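Local structure of adenylation domain (Streptomyces sp., 5N9X) at residues D201-F206 and I251-Q256; Y280-G285 and H306-Y311. The protein is an adenylation domain of the AMP-binding (ANL) enzyme family, holding adenosine-5'-triphosphate and threonine in adjoining pockets. All blocks are in the same frame, centred on the assembly; numbering follows the deposited sequence.

Contact 1: residues D201-F206 and I251-Q256; sequences DRWLLF and ITVLNQ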
ATOM      1  N   ASP A 201      14.987  15.981   3.115  1.00 16.36           N
ATOM      2  CA  ASP A 201      14.510  14.687   3.594  1.00 18.80           C
ATOM      3  C   ASP A 201      15.177  13.477   2.904  1.00 17.02           C
ATOM      4  O   ASP A 201      15.737  13.578   1.808  1.00 14.78           O
ATOM      5  CB  ASP A 201      12.968  14.611   3.456  1.00 16.70           C
ATOM      6  CG  ASP A 201      12.244  15.387   4.557  1.00 16.89           C
ATOM      7  OD1 ASP A 201      12.555  15.143   5.738  1.00 14.12           O
ATOM      8  OD2 ASP A 201      11.387  16.246   4.246  1.00 16.32           O
ATOM      9  N   ARG A 202      15.155  12.346   3.604  1.00 16.43           N
ATOM     10  CA  ARG A 202      15.501  11.068   3.023  1.00 13.13           C
ATOM     11  C   ARG A 202      14.306  10.138   3.168  1.00 14.63           C
ATOM     12  O   ARG A 202      13.861   9.864   4.292  1.00 18.89           O
ATOM     13  CB  ARG A 202      16.721  10.453   3.694  1.00 14.49           C
ATOM     14  CG  ARG A 202      18.064  10.911   3.159  1.00 23.49           C
ATOM     15  CD  ARG A 202      18.740  11.799   4.175  1.00 17.24           C
ATOM     16  NE  ARG A 202      20.138  12.026   3.847  1.00 23.75           N
ATOM     17  CZ  ARG A 202      21.023  12.547   4.694  1.00 36.87           C
ATOM     18  NH1 ARG A 202      20.649  12.894   5.920  1.00 29.77           N
ATOM     19  NH2 ARG A 202      22.284  12.718   4.314  1.00 37.43           N
ATOM     20  N   TRP A 203      13.795   9.657   2.036  1.00 13.19           N
ATOM     21  CA  TRP A 203      12.666   8.743   2.026  1.00 13.86           C
ATOM     22  C   TRP A 203      13.203   7.325   1.820  1.00 20.92           C
ATOM     23  O   TRP A 203      14.157   7.116   1.071  1.00 17.34           O
ATOM     24  CB  TRP A 203      11.680   9.112   0.921  1.00 14.36           C
ATOM     25  CG  TRP A 203      10.890  10.375   1.171  1.00 15.28           C
ATOM     26  CD1 TRP A 203      11.380  11.647   1.272  1.00  9.83           C
ATOM     27  CD2 TRP A 203       9.472  10.484   1.295  1.00 10.96           C
ATOM     28  NE1 TRP A 203      10.361  12.529   1.470  1.00  9.45           N
ATOM     29  CE2 TRP A 203       9.176  11.849   1.498  1.00 10.96           C
ATOM     30  CE3 TRP A 203       8.425   9.562   1.262  1.00  9.46           C
ATOM     31  CZ2 TRP A 203       7.867  12.317   1.672  1.00 10.38           C
ATOM     32  CZ3 TRP A 203       7.141  10.018   1.420  1.00 12.80           C
ATOM     33  CH2 TRP A 203       6.866  11.391   1.627  1.00 13.14           C
ATOM     34  N   LEU A 204      12.606   6.351   2.494  1.00 21.87           N
ATOM     35  CA  LEU A 204      13.033   4.977   2.313  1.00 17.10           C
ATOM     36  C   LEU A 204      12.109   4.320   1.306  1.00 14.93           C
ATOM     37  O   LEU A 204      10.905   4.393   1.471  1.00 21.65           O
ATOM     38  CB  LEU A 204      13.017   4.228   3.655  1.00 17.08           C
ATOM     39  CG  LEU A 204      13.524   2.783   3.660  1.00 19.87           C
ATOM     40  CD1 LEU A 204      14.989   2.761   3.244  1.00 13.88           C
ATOM     41  CD2 LEU A 204      13.340   2.142   5.028  1.00 14.16           C
ATOM     42  N   LEU A 205      12.639   3.710   0.251  1.00 15.10           N
ATOM     43  CA  LEU A 205      11.787   2.883  -0.607  1.00 15.91           C
ATOM     44  C   LEU A 205      11.713   1.467   0.006  1.00 20.36           C
ATOM     45  O   LEU A 205      12.487   0.563  -0.330  1.00 14.18           O
ATOM     46  CB  LEU A 205      12.285   2.859  -2.058  1.00 13.48           C
ATOM     47  CG  LEU A 205      11.454   1.975  -3.008  1.00 14.47           C
ATOM     48  CD1 LEU A 205      10.170   2.669  -3.335  1.00 11.38           C
ATOM     49  CD2 LEU A 205      12.201   1.692  -4.311  1.00  9.77           C
ATOM     50  N   PHE A 206      10.787   1.305   0.943  1.00 15.21           N
ATOM     51  CA  PHE A 206      10.612   0.040   1.624  1.00 17.07           C
ATOM     52  C   PHE A 206       9.699  -0.933   0.846  1.00 18.51           C
ATOM     53  O   PHE A 206       9.828  -2.148   0.980  1.00 15.78           O
ATOM     54  CB  PHE A 206      10.070   0.301   3.043  1.00 17.83           C
ATOM     55  CG  PHE A 206       9.947  -0.937   3.892  1.00 25.00           C
ATOM     56  CD1 PHE A 206       8.807  -1.731   3.827  1.00 23.22           C
ATOM     57  CD2 PHE A 206      10.981  -1.330   4.727  1.00 28.92           C
ATOM     58  CE1 PHE A 206       8.692  -2.876   4.598  1.00 23.67           C
ATOM     59  CE2 PHE A 206      10.871  -2.480   5.504  1.00 21.74           C
ATOM     60  CZ  PHE A 206       9.727  -3.248   5.437  1.00 23.78           C
ATOM     61  N   ILE A 251      17.373   8.239   7.423  1.00 20.68           N
ATOM     62  CA  ILE A 251      16.004   8.403   6.965  1.00 16.59           C
ATOM     63  C   ILE A 251      15.169   9.341   7.843  1.00 12.34           C
ATOM     64  O   ILE A 251      15.168   9.236   9.069  1.00 16.75           O
ATOM     65  CB  ILE A 251      15.347   7.017   6.850  1.00 20.86           C
ATOM     66  CG1 ILE A 251      15.927   6.313   5.621  1.00 14.85           C
ATOM     67  CG2 ILE A 251      13.833   7.115   6.741  1.00 14.24           C
ATOM     68  CD1 ILE A 251      16.112   4.881   5.819  1.00 27.18           C
ATOM     69  N   THR A 252      14.483  10.280   7.202  1.00 11.27           N
ATOM     70  CA  THR A 252      13.625  11.231   7.902  1.00 12.62           C
ATOM     71  C   THR A 252      12.124  10.906   7.712  1.00 13.73           C
ATOM     72  O   THR A 252      11.284  11.320   8.515  1.00 13.54           O
ATOM     73  CB  THR A 252      13.907  12.684   7.430  1.00 16.94           C
ATOM     74  OG1 THR A 252      13.585  12.810   6.045  1.00 14.49           O
ATOM     75  CG2 THR A 252      15.382  13.044   7.622  1.00 15.15           C
ATOM     76  N   VAL A 253      11.790  10.188   6.643  1.00 13.89           N
ATOM     77  CA  VAL A 253      10.398   9.851   6.359  1.00 15.57           C
ATOM     78  C   VAL A 253      10.248   8.350   6.142  1.00 14.42           C
ATOM     79  O   VAL A 253      10.587   7.826   5.079  1.00 15.40           O
ATOM     80  CB  VAL A 253       9.850  10.608   5.121  1.00 13.90           C
ATOM     81  CG1 VAL A 253       8.393  10.220   4.864  1.00 10.37           C
ATOM     82  CG2 VAL A 253       9.980  12.128   5.318  1.00 13.22           C
ATOM     83  N   LEU A 254       9.759   7.653   7.158  1.00 14.18           N
ATOM     84  CA  LEU A 254       9.614   6.209   7.063  1.00 11.51           C
ATOM     85  C   LEU A 254       8.130   5.829   6.898  1.00 14.15           C
ATOM     86  O   LEU A 254       7.268   6.281   7.668  1.00 13.06           O
ATOM     87  CB  LEU A 254      10.252   5.525   8.289  1.00 11.01           C
ATOM     88  CG  LEU A 254       9.966   4.020   8.432  1.00 14.60           C
ATOM     89  CD1 LEU A 254      10.597   3.241   7.316  1.00 11.89           C
ATOM     90  CD2 LEU A 254      10.503   3.513   9.741  1.00 11.11           C
ATOM     91  N   ASN A 255       7.850   5.026   5.869  1.00 13.78           N
ATOM     92  CA  ASN A 255       6.516   4.443   5.612  1.00  9.60           C
ATOM     93  C   ASN A 255       6.451   2.954   5.932  1.00  8.29           C
ATOM     94  O   ASN A 255       7.261   2.171   5.467  1.00 11.55           O
ATOM     95  CB  ASN A 255       6.105   4.658   4.150  1.00 10.79           C
ATOM     96  CG  ASN A 255       5.808   6.104   3.836  1.00 12.16           C
ATOM     97  OD1 ASN A 255       4.694   6.577   4.066  1.00 14.01           O
ATOM     98  ND2 ASN A 255       6.796   6.816   3.303  1.00 12.03           N
ATOM     99  N   GLN A 256       5.460   2.564   6.716  1.00 13.76           N
ATOM    100  CA  GLN A 256       5.364   1.194   7.215  1.00 10.49           C
ATOM    101  C   GLN A 256       3.913   0.739   7.255  1.00 11.46           C
ATOM    102  O   GLN A 256       3.017   1.517   7.533  1.00 12.52           O
ATOM    103  CB  GLN A 256       5.973   1.089   8.622  1.00 11.44           C
ATOM    104  CG  GLN A 256       7.488   1.205   8.739  1.00 13.82           C
ATOM    105  CD  GLN A 256       8.202  -0.088   8.383  1.00 19.55           C
ATOM    106  OE1 GLN A 256       8.488  -0.911   9.257  1.00 17.79           O
ATOM    107  NE2 GLN A 256       8.491  -0.277   7.097  1.00 19.60           N
TER
HETATM  108  O   HOH W   1       9.241   6.214   3.130  1.00 21.86           O
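Two roughly parallel strands, 202-205 and 253-256, come together here inside the AMP-binding domain, the first from the edge of a mixed sheet that includes 227-230, the second from the sheet it shares with 280-284. Their axes lie at 25° to each other, and a single backbone bridge, Trp203 with Val253, joins them. The indole lies flat against Val253: CG1, anti to its own backbone N, sits over one face of the six-membered ring, 3.5 Å from the centroid and almost on the normal, a CH-pi contact. Trp216 meets the same indole edge-to-face.

Beside the bridge, Leu204 and Ile251 cross obliquely, and their CD1 tips touch at 3.5 Å. The other branch of Leu204, CD2, runs alongside Leu254 and meets its CD1. At the far end, the Gln256 amide stands almost perpendicular to the Phe206 ring, with NE2 over the ring centre; that group is steadied by its hydrogen bond to Asn255 O, which lies in the amide plane.

At the start of the contact polar groups take over. Arg202 O is gripped twice, by Thr252 N, which arrives on a lone pair at 3.0 Å, and by Val253 N, which stands above the carbonyl plane. Thr252 OG1, placed between its own N and carbonyl carbon (chi1 63°), accepts from Arg202 N and donates to Asp201 OD1 over 2.6 Å, meeting the carboxylate oxygen on its anti lone pair, away from OD2. Asp201 OD1 also forms a salt bridge with Arg279, which probably favours a charged carboxylate.

Where the backbones part, a water fills in. It donates to Leu204 O and to Val253 O, and it accepts from Asn255 ND2 at 2.5 Å.

Contact 2: residues Y280-G285 and H306-Y311; sequences YVVFGG and HLINMY. With ATP (adenosine-5'-triphosphate), chain D; THR (threonine), chain C.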
ATOM      1  N   TYR A 280       9.135  11.669  10.351  1.00 15.16           N
ATOM      2  CA  TYR A 280       7.795  11.093  10.196  1.00 14.38           C
ATOM      3  C   TYR A 280       7.816   9.587  10.064  1.00 10.20           C
ATOM      4  O   TYR A 280       8.611   9.031   9.319  1.00 11.87           O
ATOM      5  CB  TYR A 280       7.084  11.648   8.959  1.00 10.94           C
ATOM      6  CG  TYR A 280       6.706  13.103   8.977  1.00 11.18           C
ATOM      7  CD1 TYR A 280       5.556  13.532   9.630  1.00 13.66           C
ATOM      8  CD2 TYR A 280       7.467  14.039   8.288  1.00  9.35           C
ATOM      9  CE1 TYR A 280       5.184  14.878   9.627  1.00 15.12           C
ATOM     10  CE2 TYR A 280       7.118  15.372   8.260  1.00 12.03           C
ATOM     11  CZ  TYR A 280       5.974  15.799   8.935  1.00 22.34           C
ATOM     12  OH  TYR A 280       5.627  17.138   8.908  1.00 14.94           O
ATOM     13  N   VAL A 281       6.923   8.926  10.768  1.00 13.25           N
ATOM     14  CA  VAL A 281       6.597   7.558  10.419  1.00 14.57           C
ATOM     15  C   VAL A 281       5.133   7.550   9.995  1.00 10.58           C
ATOM     16  O   VAL A 281       4.280   7.966  10.739  1.00 10.58           O
ATOM     17  CB  VAL A 281       6.844   6.581  11.559  1.00 13.76           C
ATOM     18  CG1 VAL A 281       6.916   5.158  11.023  1.00 10.35           C
ATOM     19  CG2 VAL A 281       8.141   6.930  12.259  1.00 10.29           C
ATOM     20  N   VAL A 282       4.870   7.098   8.780  1.00 11.91           N
ATOM     21  CA  VAL A 282       3.533   7.108   8.220  1.00 12.18           C
ATOM     22  C   VAL A 282       3.086   5.682   8.134  1.00  9.91           C
ATOM     23  O   VAL A 282       3.819   4.853   7.625  1.00 14.21           O
ATOM     24  CB  VAL A 282       3.487   7.780   6.812  1.00 12.34           C
ATOM     25  CG1 VAL A 282       2.173   7.497   6.111  1.00 10.87           C
ATOM     26  CG2 VAL A 282       3.710   9.265   6.916  1.00  7.70           C
ATOM     27  N   PHE A 283       1.896   5.394   8.646  1.00 10.96           N
ATOM     28  CA  PHE A 283       1.338   4.055   8.584  1.00 11.12           C
ATOM     29  C   PHE A 283       0.295   4.004   7.500  1.00 12.70           C
ATOM     30  O   PHE A 283      -0.475   4.963   7.333  1.00 17.72           O
ATOM     31  CB  PHE A 283       0.695   3.657   9.919  1.00 10.66           C
ATOM     32  CG  PHE A 283       1.624   3.748  11.090  1.00 17.66           C
ATOM     33  CD1 PHE A 283       1.856   4.970  11.714  1.00 14.69           C
ATOM     34  CD2 PHE A 283       2.264   2.620  11.573  1.00 15.28           C
ATOM     35  CE1 PHE A 283       2.710   5.067  12.806  1.00 22.40           C
ATOM     36  CE2 PHE A 283       3.120   2.707  12.680  1.00 21.67           C
ATOM     37  CZ  PHE A 283       3.342   3.929  13.295  1.00 17.24           C
ATOM     38  N   GLY A 284       0.226   2.884   6.795  1.00 12.30           N
ATOM     39  CA  GLY A 284      -0.877   2.671   5.882  1.00 10.74           C
ATOM     40  C   GLY A 284      -1.194   1.221   5.616  1.00  9.67           C
ATOM     41  O   GLY A 284      -0.348   0.350   5.765  1.00 11.67           O
ATOM     42  N   GLY A 285      -2.426   0.965   5.205  1.00 15.66           N
ATOM     43  CA  GLY A 285      -2.749  -0.304   4.590  1.00 15.52           C
ATOM     44  C   GLY A 285      -3.421  -1.306   5.500  1.00 18.23           C
ATOM     45  O   GLY A 285      -3.968  -2.284   5.013  1.00 23.00           O
ATOM     46  N   HIS A 306       6.852  12.435  14.265  1.00 23.09           N
ATOM     47  CA  HIS A 306       5.392  12.353  14.311  1.00 26.72           C
ATOM     48  C   HIS A 306       4.935  10.961  13.857  1.00 14.98           C
ATOM     49  O   HIS A 306       5.535  10.360  12.972  1.00 13.85           O
ATOM     50  CB  HIS A 306       4.727  13.440  13.443  1.00 18.77           C
ATOM     51  CG  HIS A 306       5.165  14.837  13.758  1.00 30.80           C
ATOM     52  ND1 HIS A 306       4.811  15.481  14.928  1.00 32.19           N
ATOM     53  CD2 HIS A 306       5.891  15.729  13.045  1.00 28.38           C
ATOM     54  CE1 HIS A 306       5.320  16.699  14.929  1.00 25.89           C
ATOM     55  NE2 HIS A 306       5.982  16.876  13.799  1.00 31.42           N
ATOM     56  N   LEU A 307       3.893  10.435  14.489  1.00 18.28           N
ATOM     57  CA  LEU A 307       3.269   9.233  13.969  1.00 17.63           C
ATOM     58  C   LEU A 307       1.950   9.622  13.315  1.00 18.49           C
ATOM     59  O   LEU A 307       1.118  10.290  13.931  1.00 18.77           O
ATOM     60  CB  LEU A 307       3.079   8.178  15.062  1.00 19.73           C
ATOM     61  CG  LEU A 307       4.341   7.441  15.549  1.00 19.30           C
ATOM     62  CD1 LEU A 307       5.564   7.640  14.660  1.00 16.89           C
ATOM     63  CD2 LEU A 307       4.696   7.847  16.931  1.00 36.31           C
ATOM     64  N   ILE A 308       1.811   9.240  12.046  1.00 11.18           N
ATOM     65  CA  ILE A 308       0.654   9.558  11.229  1.00 14.22           C
ATOM     66  C   ILE A 308       0.026   8.287  10.664  1.00 14.52           C
ATOM     67  O   ILE A 308       0.665   7.513   9.932  1.00 11.50           O
ATOM     68  CB  ILE A 308       1.014  10.509  10.055  1.00 18.59           C
ATOM     69  CG1 ILE A 308       1.154  11.948  10.556  1.00 22.98           C
ATOM     70  CG2 ILE A 308      -0.055  10.472   8.971  1.00 10.72           C
ATOM     71  CD1 ILE A 308       2.468  12.264  11.120  1.00 19.06           C
ATOM     72  N   ASN A 309      -1.231   8.065  11.021  1.00 14.06           N
ATOM     73  CA  ASN A 309      -1.942   6.941  10.467  1.00 12.42           C
ATOM     74  C   ASN A 309      -2.634   7.465   9.241  1.00 11.52           C
ATOM     75  O   ASN A 309      -3.216   8.533   9.291  1.00 13.30           O
ATOM     76  CB  ASN A 309      -2.942   6.325  11.457  1.00 11.44           C
ATOM     77  CG  ASN A 309      -3.623   5.112  10.869  1.00 16.92           C
ATOM     78  OD1 ASN A 309      -3.162   4.585   9.858  1.00 12.76           O
ATOM     79  ND2 ASN A 309      -4.710   4.657  11.490  1.00 17.58           N
ATOM     80  N   MET A 310      -2.526   6.760   8.126  1.00 13.70           N
ATOM     81  CA  MET A 310      -3.264   7.175   6.928  1.00 15.66           C
ATOM     82  C   MET A 310      -4.126   6.038   6.402  1.00 13.70           C
ATOM     83  O   MET A 310      -3.601   4.985   6.043  1.00 11.95           O
ATOM     84  CB  MET A 310      -2.318   7.680   5.826  1.00 11.58           C
ATOM     85  CG  MET A 310      -1.536   8.927   6.210  1.00 15.71           C
ATOM     86  SD  MET A 310      -0.530   9.702   4.908  1.00 13.33           S
ATOM     87  CE  MET A 310      -1.740  10.852   4.200  1.00  9.59           C
ATOM     88  N   TYR A 311      -5.439   6.244   6.392  1.00 10.84           N
ATOM     89  CA  TYR A 311      -6.325   5.292   5.727  1.00 13.53           C
ATOM     90  C   TYR A 311      -6.193   5.560   4.252  1.00 14.35           C
ATOM     91  O   TYR A 311      -6.118   6.733   3.834  1.00 14.42           O
ATOM     92  CB  TYR A 311      -7.792   5.423   6.182  1.00 10.64           C
ATOM     93  CG  TYR A 311      -8.786   4.694   5.283  1.00 14.31           C
ATOM     94  CD1 TYR A 311      -9.090   3.359   5.502  1.00 15.51           C
ATOM     95  CD2 TYR A 311      -9.432   5.340   4.238  1.00 12.71           C
ATOM     96  CE1 TYR A 311      -9.986   2.692   4.699  1.00 19.33           C
ATOM     97  CE2 TYR A 311     -10.328   4.683   3.431  1.00 12.87           C
ATOM     98  CZ  TYR A 311     -10.597   3.360   3.662  1.00 16.73           C
ATOM     99  OH  TYR A 311     -11.481   2.703   2.860  1.00 11.79           O
TER
HETATM  100  PG  ATP D 602      -8.763  -4.416  -2.972  1.00 74.44           P
HETATM  101  O1G ATP D 602     -10.062  -4.119  -2.233  1.00 65.76           O
HETATM  102  O2G ATP D 602      -8.840  -5.584  -3.907  1.00 60.14           O
HETATM  103  O3G ATP D 602      -8.151  -3.224  -3.686  1.00 69.88           O
HETATM  104  PB  ATP D 602      -6.864  -4.072  -0.772  1.00 66.01           P
HETATM  105  O1B ATP D 602      -7.957  -3.681   0.228  1.00 53.25           O
HETATM  106  O2B ATP D 602      -5.576  -4.653  -0.284  1.00 42.90           O
HETATM  107  O3B ATP D 602      -7.678  -4.980  -1.855  1.00 71.98           O
HETATM  108  PA  ATP D 602      -5.552  -1.695  -1.336  1.00 65.66           P
HETATM  109  O1A ATP D 602      -6.076  -0.452  -2.016  1.00 36.62           O
HETATM  110  O2A ATP D 602      -4.071  -2.025  -1.478  1.00 50.69           O
HETATM  111  O3A ATP D 602      -6.464  -2.916  -1.806  1.00 60.53           O
HETATM  112  O5' ATP D 602      -5.949  -1.771   0.249  1.00 43.86           O
HETATM  113  C5' ATP D 602      -6.779  -0.833   0.934  1.00 32.94           C
HETATM  114  C4' ATP D 602      -7.505  -1.520   2.093  1.00 30.33           C
HETATM  115  O4' ATP D 602      -6.686  -1.583   3.251  1.00 21.25           O
HETATM  116  C3' ATP D 602      -8.816  -0.870   2.498  1.00 25.22           C
HETATM  117  O3' ATP D 602      -9.859  -1.701   2.000  1.00 38.62           O
HETATM  118  C2' ATP D 602      -8.830  -0.871   4.006  1.00 23.37           C
HETATM  119  O2' ATP D 602      -9.684  -1.925   4.443  1.00 22.77           O
HETATM  120  C1' ATP D 602      -7.416  -1.208   4.427  1.00 29.69           C
HETATM  121  N9  ATP D 602      -6.732  -0.037   5.059  1.00 25.52           N
HETATM  122  C8  ATP D 602      -5.871   0.798   4.435  1.00 21.22           C
HETATM  123  N7  ATP D 602      -5.399   1.764   5.255  1.00 16.44           N
HETATM  124  C5  ATP D 602      -5.957   1.551   6.459  1.00 18.58           C
HETATM  125  C6  ATP D 602      -5.875   2.214   7.780  1.00 14.02           C
HETATM  126  N6  ATP D 602      -5.094   3.299   7.947  1.00 12.66           N
HETATM  127  N1  ATP D 602      -6.607   1.705   8.791  1.00 13.70           N
HETATM  128  C2  ATP D 602      -7.405   0.637   8.588  1.00 22.43           C
HETATM  129  N3  ATP D 602      -7.530  -0.039   7.423  1.00 19.77           N
HETATM  130  C4  ATP D 602      -6.841   0.368   6.329  1.00 23.10           C
HETATM  131  N   THR C 601      -2.828   2.241  -0.603  1.00 16.63           N
HETATM  132  CA  THR C 601      -2.225   1.275   0.326  1.00 26.72           C
HETATM  133  C   THR C 601      -3.194   0.134   0.449  1.00 28.26           C
HETATM  134  O   THR C 601      -2.985  -0.960   1.011  1.00 20.35           O
HETATM  135  CB  THR C 601      -1.962   1.864   1.733  1.00 23.24           C
HETATM  136  OG1 THR C 601      -3.141   2.545   2.209  1.00 19.43           O
HETATM  137  CG2 THR C 601      -0.777   2.821   1.694  1.00 14.32           C
HETATM  138  OXT THR C 601      -4.275   0.405  -0.056  1.00 28.08           O
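The Tyr280 ring takes Ile308 at its edge, with CD1 of the isoleucine lying in the ring plane, 3.7 Å from Tyr280 CD1. His306 points the same way alongside it, the two planes inclined at 41°, and Tyr280 CE1 comes within 3.6 Å of His306 CD2. Phe195 meets the tyrosine ring edge-to-face, and Tyr280 OH is hydrogen-bonded to Ser196 N. On the opposite side of the sheet, the Phe283 ring also uses its edge: Leu307 CB lies near its plane, 3.9 Å from CE1, and Phe261 completes an edge-to-face pair with it. The CD1 branch of Leu307 reaches Val281 instead, 3.5 Å from its CB.

Tyr280 and His306 stand on one face, Phe283 on the other, of a parallel strand pair, strands 280-284 and 306-310, which helix 290-300 connects into a beta-alpha-beta unit. Tyr280 pairs with His306, Val281 with Leu307, Val282 with Ile308 and Phe283 with Asn309. Val281 N and Phe283 N donate to His306 O and Ile308 O, while Val281 O and Phe283 O accept from Ile308 N and Met310 N. The bond from Phe283 N to Ile308 O, 2.8 Å long, is nearly straight at 171°. On the Tyr280 side, Met310, extended at chi2, lays SD against Val282 CG1; the bend at chi3 turns only the terminal CE.

The C-terminal ends of the strands run into the nucleotide pocket. Adenine N6 of ATP donates to Met310 O at 2.9 Å, and more weakly to Asn309 OD1, whose amide is carried there with CG anti to the backbone N (chi1 -177°). The Tyr311 ring lies obliquely near ATP C5, its hydroxyl hydrogen-bonded to Asp406, and Gly285 N approaches ATP N7 to 3.1 Å.

Both contacts are buried, and they meet in one sheet: strand 253-256 of contact 1 lies next to strand 280-284 of contact 2, with Leu254 N and O probably hydrogen-bonded to Tyr280 O and Val282 N. The Asn255 side chain also packs on Val282. Contact 2 sits within that sheet, as a regular backbone pairing whose C-terminal end reaches the ligands. Contact 1 instead ties the sheet to another one, so its backbones bridge once and then separate. Its few backbone bonds gather on one carbonyl and are supplemented by a threonine, an aspartate and a water, whereas in contact 2 backbone bonds run along the pair and side chains are mostly apolar until the nucleotide is reached.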